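Local coordinates for hypothetical protein (PDB 2HIY), which is of unknown function, a conserved bacterial protein of the DUF1697 family whose chain forms two four-stranded antiparallel sheets flanked by helices, at residues Lys38-Phe50 with Arg169-Leu181. Residues are numbered along the deposited sequence; the frame is centred on the assembly and turned at random.
Sequences KVESYINSGNIFF and RNAKTFDKIGQML
F49 and M180 meet at the tightly packed centre of this contact, where strand 47-50 runs nearly parallel to helix 171-181, their axes 9.4 Å apart at an angle of 18°. CB of the selenomethionine M180 sits over the middle of the F49 ring, 3.5 Å from its centroid, a CH-pi contact. Bent at chi2 and chi3, the flexible M180 chain folds back, bringing its CE to F49 CD2 at 3.7 Å; SE lies oblique to the ring as a Met-aromatic contact. L181 CD2 meets the ring's edge and I177 CG2 its CE1, branched aliphatic groups that pack against a flat ring. Farther along, Y42 takes K176 on one face: with CG anti to the backbone N (chi1 180°), the lysine's aliphatic stem lies over the phenol, CG 3.3 Å from the centroid, while I43 CG2 touches the opposite face.

Beyond the rings, polar groups take over. The R169 guanidinium presents its edge to the turn, NE donating to N47 OD1 (2.8 Å) along an in-plane lone pair and NH2 to the carbonyl of G46. The N47 amide, almost perpendicular to the guanidinium, turns its ND2 back to Y42 O and S45 OG; ND2 thus braces the turn while OD1 holds R169, joining the two segments. At G46's backbone angles, phi positive, a CB would collide with S45 O, so glycine suits the place.

The looser margin is bridged by water: one joins Y42 OH to T173 OG1, another E40 OE1 to M180 O.

Helix 171-181 thus packs its M180 side against the sheet containing strands 39-41 and 47-52, while I177 and L181 also touch helix 82-89; strand 166-170, leading into it, belongs to the second sheet, beside strand 102-108, so the segment links the two sheets.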
loop_
_atom_site.group_PDB
_atom_site.type_symbol
_atom_site.label_atom_id
_atom_site.label_comp_id
_atom_site.label_asym_id
_atom_site.label_seq_id
_atom_site.Cartn_x
_atom_site.Cartn_y
_atom_site.Cartn_z
ATOM N N LYS D 38 20.751 -9.641 -31.206
ATOM C CA LYS D 38 19.555 -8.836 -31.455
ATOM C C LYS D 38 18.630 -8.843 -30.235
ATOM O O LYS D 38 17.410 -9.112 -30.332
ATOM C CB LYS D 38 18.834 -9.307 -32.722
ATOM C CG LYS D 38 19.656 -9.096 -34.013
ATOM C CD LYS D 38 18.750 -9.207 -35.238
ATOM C CE LYS D 38 19.424 -8.740 -36.528
ATOM N NZ LYS D 38 20.455 -9.704 -37.011
ATOM N N VAL D 39 19.220 -8.550 -29.082
ATOM C CA VAL D 39 18.509 -8.658 -27.808
ATOM C C VAL D 39 17.575 -7.468 -27.616
ATOM O O VAL D 39 17.999 -6.315 -27.690
ATOM C CB VAL D 39 19.473 -8.792 -26.613
ATOM C CG1 VAL D 39 18.682 -9.053 -25.333
ATOM C CG2 VAL D 39 20.449 -9.940 -26.842
ATOM N N GLU D 40 16.307 -7.766 -27.332
ATOM C CA GLU D 40 15.279 -6.754 -27.123
ATOM C C GLU D 40 14.497 -7.094 -25.861
ATOM O O GLU D 40 14.510 -8.241 -25.406
ATOM C CB GLU D 40 14.322 -6.714 -28.316
ATOM C CG GLU D 40 15.027 -6.380 -29.624
ATOM C CD GLU D 40 14.092 -6.332 -30.818
ATOM O OE1 GLU D 40 12.857 -6.260 -30.619
ATOM O OE2 GLU D 40 14.606 -6.344 -31.961
ATOM N N SER D 41 13.855 -6.088 -25.277
ATOM C CA SER D 41 13.009 -6.306 -24.095
ATOM C C SER D 41 11.658 -5.631 -24.282
ATOM O O SER D 41 11.535 -4.627 -25.017
ATOM C CB SER D 41 13.702 -5.817 -22.809
ATOM O OG SER D 41 14.022 -4.442 -22.861
ATOM N N TYR D 42 10.647 -6.191 -23.635
ATOM C CA TYR D 42 9.319 -5.605 -23.631
ATOM C C TYR D 42 8.987 -5.297 -22.190
ATOM O O TYR D 42 9.054 -6.192 -21.328
ATOM C CB TYR D 42 8.295 -6.573 -24.225
ATOM C CG TYR D 42 6.866 -6.085 -24.072
ATOM C CD1 TYR D 42 6.440 -4.903 -24.684
ATOM C CD2 TYR D 42 5.950 -6.783 -23.283
ATOM C CE1 TYR D 42 5.109 -4.450 -24.529
ATOM C CE2 TYR D 42 4.651 -6.338 -23.114
ATOM C CZ TYR D 42 4.242 -5.173 -23.734
ATOM O OH TYR D 42 2.940 -4.736 -23.571
ATOM N N ILE D 43 8.665 -4.031 -21.937
ATOM C CA ILE D 43 8.323 -3.525 -20.604
ATOM C C ILE D 43 9.395 -3.933 -19.577
ATOM O O ILE D 43 10.567 -4.016 -19.931
ATOM C CB ILE D 43 6.804 -3.785 -20.180
ATOM C CG1 ILE D 43 6.452 -5.279 -20.097
ATOM C CG2 ILE D 43 5.857 -2.976 -21.107
ATOM C CD1 ILE D 43 5.010 -5.585 -19.617
ATOM N N ASN D 44 9.005 -4.169 -18.326
ATOM C CA ASN D 44 9.994 -4.295 -17.251
ATOM C C ASN D 44 9.804 -5.551 -16.406
ATOM O O ASN D 44 10.572 -5.782 -15.455
ATOM C CB ASN D 44 9.994 -3.017 -16.385
ATOM C CG ASN D 44 11.339 -2.759 -15.707
ATOM O OD1 ASN D 44 12.401 -3.063 -16.255
ATOM N ND2 ASN D 44 11.296 -2.177 -14.504
ATOM N N SER D 45 8.830 -6.384 -16.765
ATOM C CA SER D 45 8.509 -7.552 -15.953
ATOM C C SER D 45 9.349 -8.766 -16.278
ATOM O O SER D 45 9.219 -9.802 -15.627
ATOM C CB SER D 45 7.039 -7.949 -16.107
ATOM O OG SER D 45 6.730 -8.295 -17.456
ATOM N N GLY D 46 10.215 -8.656 -17.275
ATOM C CA GLY D 46 11.100 -9.758 -17.619
ATOM C C GLY D 46 10.654 -10.496 -18.867
ATOM O O GLY D 46 10.338 -11.692 -18.814
ATOM N N ASN D 47 10.684 -9.797 -20.006
ATOM C CA ASN D 47 10.293 -10.346 -21.299
ATOM C C ASN D 47 11.404 -9.962 -22.243
ATOM O O ASN D 47 11.489 -8.785 -22.658
ATOM C CB ASN D 47 8.969 -9.727 -21.777
ATOM C CG ASN D 47 7.875 -9.879 -20.762
ATOM O OD1 ASN D 47 7.424 -10.999 -20.508
ATOM N ND2 ASN D 47 7.471 -8.782 -20.135
ATOM N N ILE D 48 12.274 -10.924 -22.531
ATOM C CA ILE D 48 13.469 -10.718 -23.341
ATOM C C ILE D 48 13.367 -11.533 -24.606
ATOM O O ILE D 48 12.851 -12.662 -24.584
ATOM C CB ILE D 48 14.753 -11.152 -22.546
ATOM C CG1 ILE D 48 15.019 -10.148 -21.435
ATOM C CG2 ILE D 48 15.991 -11.247 -23.462
ATOM C CD1 ILE D 48 15.780 -8.877 -21.920
ATOM N N PHE D 49 13.855 -10.982 -25.716
ATOM C CA PHE D 49 13.858 -11.669 -26.975
ATOM C C PHE D 49 15.253 -11.612 -27.551
ATOM O O PHE D 49 15.937 -10.581 -27.441
ATOM C CB PHE D 49 12.833 -11.026 -27.936
ATOM C CG PHE D 49 11.483 -10.927 -27.324
ATOM C CD1 PHE D 49 10.559 -11.978 -27.446
ATOM C CD2 PHE D 49 11.188 -9.867 -26.476
ATOM C CE1 PHE D 49 9.322 -11.913 -26.785
ATOM C CE2 PHE D 49 9.966 -9.792 -25.800
ATOM C CZ PHE D 49 9.028 -10.843 -25.955
ATOM N N PHE D 50 15.674 -12.720 -28.134
ATOM C CA PHE D 50 17.014 -12.764 -28.712
ATOM C C PHE D 50 17.055 -13.801 -29.818
ATOM O O PHE D 50 16.156 -14.646 -29.914
ATOM C CB PHE D 50 18.072 -13.058 -27.635
ATOM C CG PHE D 50 17.989 -14.440 -27.056
ATOM C CD1 PHE D 50 18.668 -15.521 -27.638
ATOM C CD2 PHE D 50 17.259 -14.663 -25.888
ATOM C CE1 PHE D 50 18.586 -16.817 -27.101
ATOM C CE2 PHE D 50 17.177 -15.945 -25.352
ATOM C CZ PHE D 50 17.854 -17.026 -25.943
ATOM N N ARG D 169 1.595 -14.518 -17.470
ATOM C CA ARG D 169 1.391 -13.312 -18.267
ATOM C C ARG D 169 -0.067 -13.189 -18.633
ATOM O O ARG D 169 -0.733 -14.187 -18.893
ATOM C CB ARG D 169 2.211 -13.383 -19.570
ATOM C CG ARG D 169 3.748 -13.474 -19.341
ATOM C CD ARG D 169 4.253 -12.137 -18.789
ATOM N NE ARG D 169 5.714 -12.058 -18.620
ATOM C CZ ARG D 169 6.372 -12.284 -17.491
ATOM N NH1 ARG D 169 5.739 -12.669 -16.400
ATOM N NH2 ARG D 169 7.698 -12.145 -17.478
ATOM N N ASN D 170 -0.593 -11.989 -18.644
ATOM C CA ASN D 170 -1.961 -11.829 -19.106
ATOM C C ASN D 170 -2.071 -12.065 -20.611
ATOM O O ASN D 170 -1.064 -12.142 -21.339
ATOM C CB ASN D 170 -2.589 -10.517 -18.632
ATOM C CG ASN D 170 -1.893 -9.296 -19.169
ATOM O OD1 ASN D 170 -1.466 -9.256 -20.320
ATOM N ND2 ASN D 170 -1.858 -8.241 -18.349
ATOM N N ALA D 171 -3.307 -12.208 -21.094
ATOM C CA ALA D 171 -3.501 -12.482 -22.493
ATOM C C ALA D 171 -2.960 -11.406 -23.408
ATOM O O ALA D 171 -2.514 -11.701 -24.507
ATOM C CB ALA D 171 -4.980 -12.712 -22.784
ATOM N N LYS D 172 -3.039 -10.152 -22.980
ATOM C CA LYS D 172 -2.515 -9.070 -23.806
ATOM C C LYS D 172 -0.994 -9.189 -23.956
ATOM O O LYS D 172 -0.456 -8.997 -25.062
ATOM C CB LYS D 172 -2.939 -7.716 -23.233
ATOM C CG LYS D 172 -4.401 -7.408 -23.513
ATOM C CD LYS D 172 -4.776 -5.967 -23.194
ATOM C CE LYS D 172 -6.106 -5.583 -23.848
ATOM N NZ LYS D 172 -7.239 -6.424 -23.387
ATOM N N THR D 173 -0.306 -9.546 -22.872
ATOM C CA THR D 173 1.142 -9.738 -22.939
ATOM C C THR D 173 1.528 -11.016 -23.691
ATOM O O THR D 173 2.524 -11.045 -24.418
ATOM C CB THR D 173 1.747 -9.687 -21.534
ATOM O OG1 THR D 173 1.335 -8.462 -20.904
ATOM C CG2 THR D 173 3.269 -9.771 -21.570
ATOM N N PHE D 174 0.713 -12.071 -23.544
ATOM C CA PHE D 174 0.884 -13.278 -24.358
ATOM C C PHE D 174 0.891 -12.867 -25.845
ATOM O O PHE D 174 1.783 -13.267 -26.594
ATOM C CB PHE D 174 -0.271 -14.234 -24.025
ATOM C CG PHE D 174 -0.322 -15.488 -24.843
ATOM C CD1 PHE D 174 0.244 -16.669 -24.371
ATOM C CD2 PHE D 174 -1.018 -15.504 -26.051
ATOM C CE1 PHE D 174 0.128 -17.839 -25.105
ATOM C CE2 PHE D 174 -1.121 -16.670 -26.776
ATOM C CZ PHE D 174 -0.550 -17.829 -26.308
ATOM N N ASP D 175 -0.092 -12.075 -26.271
ATOM C CA ASP D 175 -0.116 -11.604 -27.660
ATOM C C ASP D 175 1.161 -10.850 -28.007
ATOM O O ASP D 175 1.792 -11.117 -29.043
ATOM C CB ASP D 175 -1.344 -10.728 -27.926
ATOM C CG ASP D 175 -2.624 -11.527 -27.972
ATOM O OD1 ASP D 175 -2.553 -12.751 -28.183
ATOM O OD2 ASP D 175 -3.698 -10.919 -27.808
ATOM N N LYS D 176 1.539 -9.918 -27.140
ATOM C CA LYS D 176 2.741 -9.089 -27.396
ATOM C C LYS D 176 3.991 -9.964 -27.540
ATOM O O LYS D 176 4.841 -9.687 -28.396
ATOM C CB LYS D 176 2.925 -8.049 -26.295
ATOM C CG LYS D 176 4.169 -7.160 -26.505
ATOM C CD LYS D 176 4.036 -6.342 -27.776
ATOM C CE LYS D 176 5.250 -5.439 -27.979
ATOM N NZ LYS D 176 5.203 -4.719 -29.280
ATOM N N ILE D 177 4.135 -10.991 -26.706
ATOM C CA ILE D 177 5.221 -11.961 -26.843
ATOM C C ILE D 177 5.242 -12.551 -28.253
ATOM O O ILE D 177 6.284 -12.607 -28.881
ATOM C CB ILE D 177 5.162 -13.053 -25.728
ATOM C CG1 ILE D 177 5.561 -12.433 -24.389
ATOM C CG2 ILE D 177 6.054 -14.278 -26.059
ATOM C CD1 ILE D 177 5.040 -13.182 -23.151
ATOM N N GLY D 178 4.096 -12.955 -28.773
ATOM C CA GLY D 178 4.061 -13.496 -30.113
ATOM C C GLY D 178 4.469 -12.452 -31.146
ATOM O O GLY D 178 5.183 -12.762 -32.086
ATOM N N GLN D 179 4.043 -11.206 -30.949
ATOM C CA GLN D 179 4.373 -10.132 -31.898
ATOM C C GLN D 179 5.874 -9.853 -31.860
ATOM O O GLN D 179 6.522 -9.646 -32.903
ATOM C CB GLN D 179 3.577 -8.883 -31.553
ATOM C CG GLN D 179 2.100 -9.017 -31.932
ATOM C CD GLN D 179 1.192 -8.001 -31.247
ATOM O OE1 GLN D 179 1.656 -7.000 -30.682
ATOM N NE2 GLN D 179 -0.114 -8.253 -31.302
HETATM N N MSE D 180 6.448 -9.851 -30.662
HETATM C CA MSE D 180 7.886 -9.577 -30.522
HETATM C C MSE D 180 8.735 -10.701 -31.103
HETATM O O MSE D 180 9.855 -10.443 -31.575
HETATM C CB MSE D 180 8.263 -9.323 -29.062
HETATM C CG MSE D 180 7.721 -8.026 -28.454
HETATM SE SE MSE D 180 8.631 -6.459 -29.105
HETATM C CE MSE D 180 10.243 -6.648 -28.020
ATOM N N LEU D 181 8.239 -11.935 -31.058
ATOM C CA LEU D 181 8.918 -13.093 -31.647
ATOM C C LEU D 181 8.909 -13.085 -33.171
ATOM O O LEU D 181 9.837 -13.584 -33.794
ATOM C CB LEU D 181 8.280 -14.398 -31.155
ATOM C CG LEU D 181 8.685 -14.895 -29.772
ATOM C CD1 LEU D 181 7.780 -16.032 -29.356
ATOM C CD2 LEU D 181 10.142 -15.372 -29.786
HETATM O O HOH W 1 11.885 -8.879 -30.520
HETATM O O HOH W 2 1.050 -6.161 -22.369
#